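Local structure of dimeric protein of unknown function and ferredoxin-like fold (Bacteroides fragilis, 3FMB) at residues A[25-30]-A[74-79]. The protein is of unknown function but forms a dimer of ferredoxin-like subunits and belongs to the stress-responsive A/B barrel (Dabb) family. Sequence-based numbering, arbitrary orientation. Where two conformers were deposited one is given.
Sequences VLFKLR and WNIALY. With EDO (1,2-ethanediol), chain D.
Lys28 lays its CB over one face of the Trp74 indole, a CH-pi contact 3.9 Å from the centroid of the six-membered ring, while Leu26 O sits at the indole edge, 3.4 Å from Trp74 CZ3. With CG anti to the backbone N (chi1 -176°) and the chain extended beyond it, Lys28 crosses the indole at about a right angle and carries CD past NE1. The indole lies next to a classic beta bulge, at the end of the ladder between the two central antiparallel strands of the ferredoxin-like sheet: Asn75 and Ile76 both face Phe27, and Phe27 O accepts both of their N-H groups, from Asn75 N at 2.9 Å and from Ile76 N at 3.2 Å. Beyond the bulge the ladder is regular. Phe27 N donates to Ile76 O, and Val25 and Leu78 exchange a reciprocal pair of bonds, the one from Leu78 N to Val25 O being 2.7 Å long and nearly straight.

Alternation then sorts the side chains. Val25, Phe27, Ile76 and Leu78 share one face, where helix 35-50 packs on Ile76 and Leu78; the Phe27 ring meets Ile76 CG2 obliquely. Leu26 and Ala77 occupy the other, with Leu26 CD2 only 3.3 Å from Ala77 CB, closer than usual van der Waals contact, and there Ala112 and Val114 of the second subunit close over them. Just past the bulge a side chain takes over as acceptor: Asn75 OD1 receives Leu29 N at 2.8 Å, the donor tilted 31° from the amide plane, while one water donates to Leu29 O and accepts from Asn75 ND2.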
ATOM      1  N   VAL A  25       4.032   2.237  -0.333  1.00 22.43           N
ATOM      2  CA  VAL A  25       3.746   3.698  -0.291  1.00 25.46           C
ATOM      3  C   VAL A  25       2.606   3.986  -1.273  1.00 26.56           C
ATOM      4  O   VAL A  25       2.625   3.515  -2.411  1.00 29.12           O
ATOM      5  CB  VAL A  25       4.994   4.611  -0.655  1.00 25.91           C
ATOM      6  CG1 VAL A  25       4.675   6.119  -0.376  1.00 26.27           C
ATOM      7  CG2 VAL A  25       6.281   4.129   0.051  1.00 26.30           C
ATOM      8  N   LEU A  26       1.603   4.716  -0.798  1.00 25.55           N
ATOM      9  CA  LEU A  26       0.546   5.223  -1.677  1.00 25.27           C
ATOM     10  C   LEU A  26       0.636   6.759  -1.708  1.00 24.90           C
ATOM     11  O   LEU A  26       0.966   7.401  -0.677  1.00 25.78           O
ATOM     12  CB  LEU A  26      -0.820   4.797  -1.163  1.00 24.98           C
ATOM     13  CG  LEU A  26      -1.118   3.298  -1.054  1.00 26.38           C
ATOM     14  CD1 LEU A  26      -2.583   3.051  -0.551  1.00 25.61           C
ATOM     15  CD2 LEU A  26      -0.796   2.499  -2.294  1.00 27.12           C
ATOM     16  N   PHE A  27       0.398   7.311  -2.896  1.00 25.85           N
ATOM     17  CA  PHE A  27       0.371   8.738  -3.125  1.00 25.49           C
ATOM     18  C   PHE A  27      -0.985   9.215  -3.690  1.00 25.54           C
ATOM     19  O   PHE A  27      -1.606   8.567  -4.558  1.00 27.33           O
ATOM     20  CB  PHE A  27       1.454   9.147  -4.131  1.00 25.43           C
ATOM     21  CG  PHE A  27       2.838   8.850  -3.691  1.00 28.06           C
ATOM     22  CD1 PHE A  27       3.541   9.757  -2.917  1.00 32.65           C
ATOM     23  CD2 PHE A  27       3.448   7.656  -4.068  1.00 31.13           C
ATOM     24  CE1 PHE A  27       4.854   9.475  -2.494  1.00 35.22           C
ATOM     25  CE2 PHE A  27       4.756   7.381  -3.664  1.00 35.74           C
ATOM     26  CZ  PHE A  27       5.446   8.282  -2.908  1.00 27.64           C
ATOM     27  N   LYS A  28      -1.366  10.408  -3.256  1.00 25.58           N
ATOM     28  CA  LYS A  28      -2.517  11.133  -3.777  1.00 26.61           C
ATOM     29  C   LYS A  28      -2.031  12.495  -4.269  1.00 24.77           C
ATOM     30  O   LYS A  28      -1.345  13.254  -3.575  1.00 26.45           O
ATOM     31  CB  LYS A  28      -3.574  11.268  -2.683  1.00 27.90           C
ATOM     32  CG  LYS A  28      -4.859  11.946  -3.168  1.00 28.46           C
ATOM     33  CD  LYS A  28      -5.998  11.814  -2.127  1.00 31.55           C
ATOM     34  CE  LYS A  28      -7.231  12.585  -2.558  1.00 40.89           C
ATOM     35  NZ  LYS A  28      -8.499  12.023  -1.958  1.00 41.43           N
ATOM     36  N   LEU A  29      -2.414  12.829  -5.478  1.00 24.29           N
ATOM     37  CA  LEU A  29      -2.034  14.077  -6.060  1.00 25.38           C
ATOM     38  C   LEU A  29      -3.131  15.078  -5.765  1.00 23.62           C
ATOM     39  O   LEU A  29      -4.290  14.695  -5.547  1.00 24.91           O
ATOM     40  CB  LEU A  29      -1.841  13.913  -7.560  1.00 23.20           C
ATOM     41  CG  LEU A  29      -0.764  12.904  -7.985  1.00 25.93           C
ATOM     42  CD1 LEU A  29      -0.746  13.010  -9.540  1.00 23.02           C
ATOM     43  CD2 LEU A  29       0.602  13.166  -7.335  1.00 24.80           C
ATOM     44  N   ARG A  30      -2.791  16.362  -5.773  0.50 25.34           N
ATOM     45  CA  ARG A  30      -3.784  17.411  -5.456  0.50 25.50           C
ATOM     46  C   ARG A  30      -4.990  17.360  -6.391  0.50 26.49           C
ATOM     47  O   ARG A  30      -4.849  17.234  -7.606  0.50 26.57           O
ATOM     48  CB  ARG A  30      -3.184  18.826  -5.530  0.50 25.26           C
ATOM     49  CG  ARG A  30      -2.050  19.105  -4.606  0.50 28.48           C
ATOM     50  CD  ARG A  30      -1.613  20.561  -4.726  0.50 27.81           C
ATOM     51  NE  ARG A  30      -0.750  20.753  -5.886  0.50 24.58           N
ATOM     52  CZ  ARG A  30      -1.095  21.367  -7.016  0.50 26.76           C
ATOM     53  NH1 ARG A  30      -2.301  21.890  -7.179  0.50 27.62           N
ATOM     54  NH2 ARG A  30      -0.202  21.471  -7.987  0.50 35.95           N
ATOM     55  N   TRP A  74      -6.846   7.662  -4.272  1.00 28.73           N
ATOM     56  CA  TRP A  74      -5.393   7.709  -4.304  1.00 28.03           C
ATOM     57  C   TRP A  74      -4.968   7.238  -5.665  1.00 29.27           C
ATOM     58  O   TRP A  74      -5.652   6.421  -6.293  1.00 29.55           O
ATOM     59  CB  TRP A  74      -4.774   6.872  -3.175  1.00 27.04           C
ATOM     60  CG  TRP A  74      -5.067   7.528  -1.838  1.00 25.50           C
ATOM     61  CD1 TRP A  74      -6.283   7.786  -1.290  1.00 28.48           C
ATOM     62  CD2 TRP A  74      -4.099   8.045  -0.922  1.00 25.32           C
ATOM     63  NE1 TRP A  74      -6.143   8.451  -0.097  1.00 27.35           N
ATOM     64  CE2 TRP A  74      -4.807   8.614   0.161  1.00 24.32           C
ATOM     65  CE3 TRP A  74      -2.716   8.106  -0.927  1.00 24.57           C
ATOM     66  CZ2 TRP A  74      -4.158   9.207   1.259  1.00 28.19           C
ATOM     67  CZ3 TRP A  74      -2.075   8.720   0.135  1.00 26.48           C
ATOM     68  CH2 TRP A  74      -2.798   9.252   1.231  1.00 26.04           C
ATOM     69  N   ASN A  75      -3.886   7.805  -6.178  1.00 25.90           N
ATOM     70  CA  ASN A  75      -3.543   7.617  -7.592  1.00 24.97           C
ATOM     71  C   ASN A  75      -2.437   6.608  -7.886  1.00 26.74           C
ATOM     72  O   ASN A  75      -2.423   5.973  -8.939  1.00 25.01           O
ATOM     73  CB  ASN A  75      -3.114   8.961  -8.266  1.00 25.92           C
ATOM     74  CG  ASN A  75      -3.934  10.155  -7.804  1.00 28.52           C
ATOM     75  OD1 ASN A  75      -3.658  10.717  -6.768  1.00 29.25           O
ATOM     76  ND2 ASN A  75      -4.894  10.554  -8.583  1.00 30.52           N
ATOM     77  N   ILE A  76      -1.498   6.496  -6.978  1.00 25.97           N
ATOM     78  CA  ILE A  76      -0.271   5.780  -7.218  1.00 24.33           C
ATOM     79  C   ILE A  76       0.070   4.866  -6.030  1.00 23.86           C
ATOM     80  O   ILE A  76       0.018   5.310  -4.857  1.00 26.50           O
ATOM     81  CB  ILE A  76       0.944   6.764  -7.411  1.00 25.22           C
ATOM     82  CG1 ILE A  76       0.733   7.748  -8.591  1.00 25.12           C
ATOM     83  CG2 ILE A  76       2.258   5.928  -7.551  1.00 26.24           C
ATOM     84  CD1 ILE A  76       1.769   8.959  -8.570  1.00 21.75           C
ATOM     85  N   ALA A  77       0.461   3.624  -6.336  1.00 25.01           N
ATOM     86  CA  ALA A  77       0.943   2.686  -5.335  1.00 26.34           C
ATOM     87  C   ALA A  77       2.375   2.300  -5.709  1.00 27.52           C
ATOM     88  O   ALA A  77       2.659   2.032  -6.887  1.00 26.59           O
ATOM     89  CB  ALA A  77       0.081   1.425  -5.299  1.00 25.41           C
ATOM     90  N   LEU A  78       3.255   2.262  -4.708  1.00 27.07           N
ATOM     91  CA  LEU A  78       4.580   1.687  -4.844  1.00 26.91           C
ATOM     92  C   LEU A  78       4.649   0.483  -3.908  1.00 26.90           C
ATOM     93  O   LEU A  78       4.369   0.582  -2.701  1.00 26.13           O
ATOM     94  CB  LEU A  78       5.619   2.726  -4.459  1.00 28.08           C
ATOM     95  CG  LEU A  78       7.090   2.329  -4.695  1.00 28.29           C
ATOM     96  CD1 LEU A  78       7.857   3.623  -5.105  1.00 30.50           C
ATOM     97  CD2 LEU A  78       7.662   1.664  -3.399  1.00 30.53           C
ATOM     98  N   TYR A  79       4.955  -0.658  -4.479  1.00 26.05           N
ATOM     99  CA  TYR A  79       5.074  -1.888  -3.744  1.00 26.53           C
ATOM    100  C   TYR A  79       6.494  -2.383  -3.936  1.00 27.08           C
ATOM    101  O   TYR A  79       6.944  -2.534  -5.063  1.00 28.00           O
ATOM    102  CB  TYR A  79       4.057  -2.902  -4.262  1.00 28.32           C
ATOM    103  CG  TYR A  79       4.237  -4.281  -3.668  1.00 27.57           C
ATOM    104  CD1 TYR A  79       3.689  -4.600  -2.416  1.00 30.76           C
ATOM    105  CD2 TYR A  79       5.011  -5.249  -4.316  1.00 33.93           C
ATOM    106  CE1 TYR A  79       3.887  -5.868  -1.845  1.00 33.71           C
ATOM    107  CE2 TYR A  79       5.209  -6.518  -3.738  1.00 35.59           C
ATOM    108  CZ  TYR A  79       4.644  -6.808  -2.502  1.00 34.90           C
ATOM    109  OH  TYR A  79       4.821  -8.052  -1.951  1.00 33.93           O
TER
HETATM  110  C1  EDO D 101      -8.979   8.850  -8.906  1.00 35.11           C
HETATM  111  O1  EDO D 101      -9.898   7.768  -8.924  1.00 32.94           O
HETATM  112  C2  EDO D 101      -7.638   8.357  -8.358  1.00 27.45           C
HETATM  113  O2  EDO D 101      -6.987   7.481  -9.261  1.00 23.85           O
HETATM  114  O   HOH W   1      -5.868  13.348  -7.153  1.00 35.94           O